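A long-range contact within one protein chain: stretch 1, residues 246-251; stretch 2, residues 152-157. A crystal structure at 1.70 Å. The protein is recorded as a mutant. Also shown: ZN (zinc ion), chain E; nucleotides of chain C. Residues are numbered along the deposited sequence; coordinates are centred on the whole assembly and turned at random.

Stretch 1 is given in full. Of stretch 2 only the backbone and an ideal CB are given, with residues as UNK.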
# COMPACT_ATOMS: atom_id res chain seq x y z
N ALA A 246 20.70 -0.13 4.05
CA ALA A 246 22.02 -0.16 4.71
C ALA A 246 23.00 -1.10 4.01
O ALA A 246 24.21 -0.94 4.12
CB ALA A 246 21.88 -0.57 6.18
N SER A 247 22.46 -2.05 3.26
CA SER A 247 23.29 -3.01 2.55
C SER A 247 23.68 -2.57 1.13
O SER A 247 24.34 -3.33 0.40
CB SER A 247 22.57 -4.35 2.48
OG SER A 247 21.46 -4.31 1.61
N GLN A 248 23.29 -1.36 0.72
CA GLN A 248 23.63 -0.90 -0.61
C GLN A 248 25.04 -0.35 -0.55
O GLN A 248 25.27 0.86 -0.59
CB GLN A 248 22.67 0.17 -1.14
CG GLN A 248 22.09 -0.15 -2.53
CD GLN A 248 23.13 -0.30 -3.67
OE1 GLN A 248 24.35 -0.32 -3.45
NE2 GLN A 248 22.62 -0.43 -4.89
N VAL A 249 26.00 -1.27 -0.45
CA VAL A 249 27.38 -0.89 -0.24
C VAL A 249 27.95 -0.06 -1.37
O VAL A 249 28.68 0.89 -1.11
CB VAL A 249 28.28 -2.13 -0.03
CG1 VAL A 249 29.70 -1.69 0.27
CG2 VAL A 249 27.73 -2.99 1.13
N TYR A 250 27.64 -0.40 -2.63
CA TYR A 250 28.15 0.44 -3.73
C TYR A 250 27.65 1.89 -3.63
O TYR A 250 28.44 2.84 -3.72
CB TYR A 250 27.75 -0.10 -5.09
CG TYR A 250 28.21 -1.50 -5.38
CD1 TYR A 250 29.48 -1.95 -5.00
CD2 TYR A 250 27.37 -2.39 -6.03
CE1 TYR A 250 29.88 -3.27 -5.28
CE2 TYR A 250 27.76 -3.67 -6.32
CZ TYR A 250 29.01 -4.11 -5.94
OH TYR A 250 29.35 -5.41 -6.24
N ARG A 251 26.34 2.04 -3.50
CA ARG A 251 25.69 3.34 -3.31
C ARG A 251 26.34 4.14 -2.17
O ARG A 251 26.71 5.32 -2.33
CB ARG A 251 24.20 3.13 -3.03
CG ARG A 251 23.33 4.42 -2.91
CD ARG A 251 22.89 4.97 -4.27
NE ARG A 251 22.28 3.96 -5.13
CZ ARG A 251 21.01 3.56 -5.08
NH1 ARG A 251 20.14 4.13 -4.22
NH2 ARG A 251 20.60 2.62 -5.93
N UNK A 152 26.67 -8.44 -11.19
CA UNK A 152 26.38 -7.22 -10.44
C UNK A 152 24.96 -7.24 -9.87
O UNK A 152 24.04 -7.82 -10.45
CB UNK A 152 26.57 -5.99 -11.33
N UNK A 153 24.82 -6.61 -8.71
CA UNK A 153 23.57 -6.57 -7.95
C UNK A 153 23.72 -5.39 -6.98
O UNK A 153 24.69 -4.63 -7.06
CB UNK A 153 23.29 -7.89 -7.22
N UNK A 154 22.77 -5.25 -6.06
CA UNK A 154 22.73 -4.10 -5.16
C UNK A 154 23.46 -4.38 -3.84
O UNK A 154 23.37 -3.58 -2.90
CB UNK A 154 21.28 -3.71 -4.88
N UNK A 155 24.16 -5.52 -3.79
CA UNK A 155 25.04 -5.86 -2.67
C UNK A 155 26.30 -6.51 -3.28
O UNK A 155 26.20 -7.17 -4.31
CB UNK A 155 24.35 -6.79 -1.67
N UNK A 156 27.49 -6.28 -2.68
CA UNK A 156 28.71 -6.93 -3.19
C UNK A 156 28.71 -8.46 -2.99
O UNK A 156 27.88 -8.98 -2.23
CB UNK A 156 29.94 -6.33 -2.50
N UNK A 157 29.65 -9.13 -3.65
CA UNK A 157 29.87 -10.56 -3.46
C UNK A 157 28.61 -11.34 -3.80
O UNK A 157 28.20 -12.25 -3.09
CB UNK A 157 30.31 -10.85 -2.02
ZN ZN E . 19.34 -9.71 -3.78
P U C 5 17.62 -1.73 6.34
OP1 U C 5 16.58 -1.24 5.42
OP2 U C 5 18.96 -1.11 6.33
O5' U C 5 17.06 -1.65 7.83
C5' U C 5 16.76 -0.37 8.40
C4' U C 5 15.64 -0.48 9.40
O4' U C 5 14.94 -1.75 9.25
C3' U C 5 16.06 -0.48 10.86
O3' U C 5 16.38 0.82 11.33
C2' U C 5 14.83 -1.09 11.52
O2' U C 5 13.76 -0.18 11.63
C1' U C 5 14.47 -2.19 10.52
N1 U C 5 15.12 -3.47 10.85
C2 U C 5 14.50 -4.26 11.79
O2 U C 5 13.45 -3.95 12.33
N3 U C 5 15.15 -5.44 12.07
C4 U C 5 16.33 -5.89 11.53
O4 U C 5 16.79 -6.97 11.88
C5 U C 5 16.92 -5.00 10.56
C6 U C 5 16.31 -3.85 10.27
P U C 4 18.77 -6.36 2.91
OP1 U C 4 20.02 -5.62 2.61
OP2 U C 4 18.68 -7.80 2.60
O5' U C 4 18.46 -6.11 4.45
C5' U C 4 17.16 -6.36 5.00
C4' U C 4 16.40 -5.07 5.15
O4' U C 4 14.98 -5.39 5.29
C3' U C 4 16.75 -4.22 6.38
O3' U C 4 17.81 -3.31 6.10
C2' U C 4 15.40 -3.61 6.74
O2' U C 4 15.00 -2.55 5.90
C1' U C 4 14.47 -4.79 6.46
N1 U C 4 14.47 -5.80 7.53
C2 U C 4 13.41 -5.80 8.41
O2 U C 4 12.49 -5.01 8.34
N3 U C 4 13.47 -6.77 9.38
C4 U C 4 14.46 -7.71 9.56
O4 U C 4 14.37 -8.52 10.48
C5 U C 4 15.53 -7.64 8.60
C6 U C 4 15.50 -6.71 7.64

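Position 152 has its CA-to-CB bond sideways to stretch 1, and nothing of that stretch lies within 5.5 Å of the ideal CB. Stretch 1 therefore sets no demand here, and many side chains would suit. The residue is Thr152, whose OG1 is hydrogen-bonded elsewhere in the structure.

At position 153 the CA-to-CB bond points away from stretch 1. The backbone is extended, with phi/psi of -161/-172. The ideal CB leans to the zinc side, so a ligand that can span the 5.5 Å from the ideal CB to ZN, such as histidine or glutamate, is plausible. The residue is His153. Its NE2 binds ZN at 2.2 Å. The backbone does the work toward stretch 1: His153 O lies at the edge of the Tyr250 ring, 3.3 Å from CE2. Water 2 donates to His153 O and accepts from Gln248 NE2.

Position 154 faces the side chain of Gln248. The bond runs sideways, and the ideal CB is 3.5 Å from Gln248 NE2. The amide crowds one side of CB, so serine, alanine or glycine suits; a longer residue would have to turn away. The residue is Ser154. Its deposited CB sits 3.6 Å from Gln248 NE2, and its chi1 is p. Gln248 OE1 is already the cap acceptor for Arg251 N, at 3.1 Å. The carbonyl of Ser154 meets Gln248 CA in a CA-H...O contact, 3.5 Å from CA to O and nearly straight. Water 3 donates to that same O and also bonds to Ser247 OG.

At position 155 the bond points away overall, yet the ideal CB is 4.0 Å from Ser247 O. Phi/psi of -139/145 is extended, which beta-branched residues favour. Valine, isoleucine or threonine would fit, among others. The residue is Ile155. Its CG1 packs 3.7 Å from Ser247 O, and its CD1 is 4.3 Å from Ser247 CB.

Position 156 has a phi of -67, which allows proline. The bond is sideways, and the ideal CB is 3.9 Å from Tyr250 OH and 5.1 Å from Val249 CB. An apolar residue of modest size suits this surface: proline, valine or alanine. The residue is Pro156. Its CG lies 3.6 Å from Val249 CB and 3.9 Å from Tyr250 CE1, so the proline ring touches both side chains.

Position 157 has positive phi, 60/44, which favours glycine, asparagine or aspartate. Stretch 1 is out of reach of its CB. The residue is Asp157. Water 4 links its backbone N to Tyr250 OH.

Stretch 2, residues 152-157: THSIPD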
# COMPACT_ATOMS: atom_id res chain seq x y z
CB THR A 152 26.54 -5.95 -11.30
OG1 THR A 152 25.92 -6.15 -12.58
CG2 THR A 152 28.00 -5.63 -11.51
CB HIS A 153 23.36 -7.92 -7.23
CG HIS A 153 21.99 -8.11 -6.64
ND1 HIS A 153 20.85 -7.50 -7.14
CD2 HIS A 153 21.59 -8.84 -5.57
CE1 HIS A 153 19.81 -7.86 -6.40
NE2 HIS A 153 20.24 -8.65 -5.43
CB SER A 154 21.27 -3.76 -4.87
OG SER A 154 20.57 -4.96 -4.62
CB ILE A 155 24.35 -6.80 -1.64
CG1 ILE A 155 25.14 -6.90 -0.32
CG2 ILE A 155 24.14 -8.21 -2.23
CD1 ILE A 155 24.46 -7.75 0.76
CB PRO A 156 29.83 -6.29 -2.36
CG PRO A 156 29.26 -5.00 -1.89
CD PRO A 156 27.79 -5.24 -1.69
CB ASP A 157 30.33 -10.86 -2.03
CG ASP A 157 31.83 -10.63 -1.82
OD1 ASP A 157 32.57 -10.48 -2.83
OD2 ASP A 157 32.26 -10.61 -0.65
O HOH W 1 27.29 -6.96 -6.84
O HOH W 2 24.04 -1.77 -7.39
O HOH W 3 21.42 -3.90 -1.08
O HOH W 4 31.08 -7.61 -5.74
O HOH W 5 17.58 -10.07 -4.30
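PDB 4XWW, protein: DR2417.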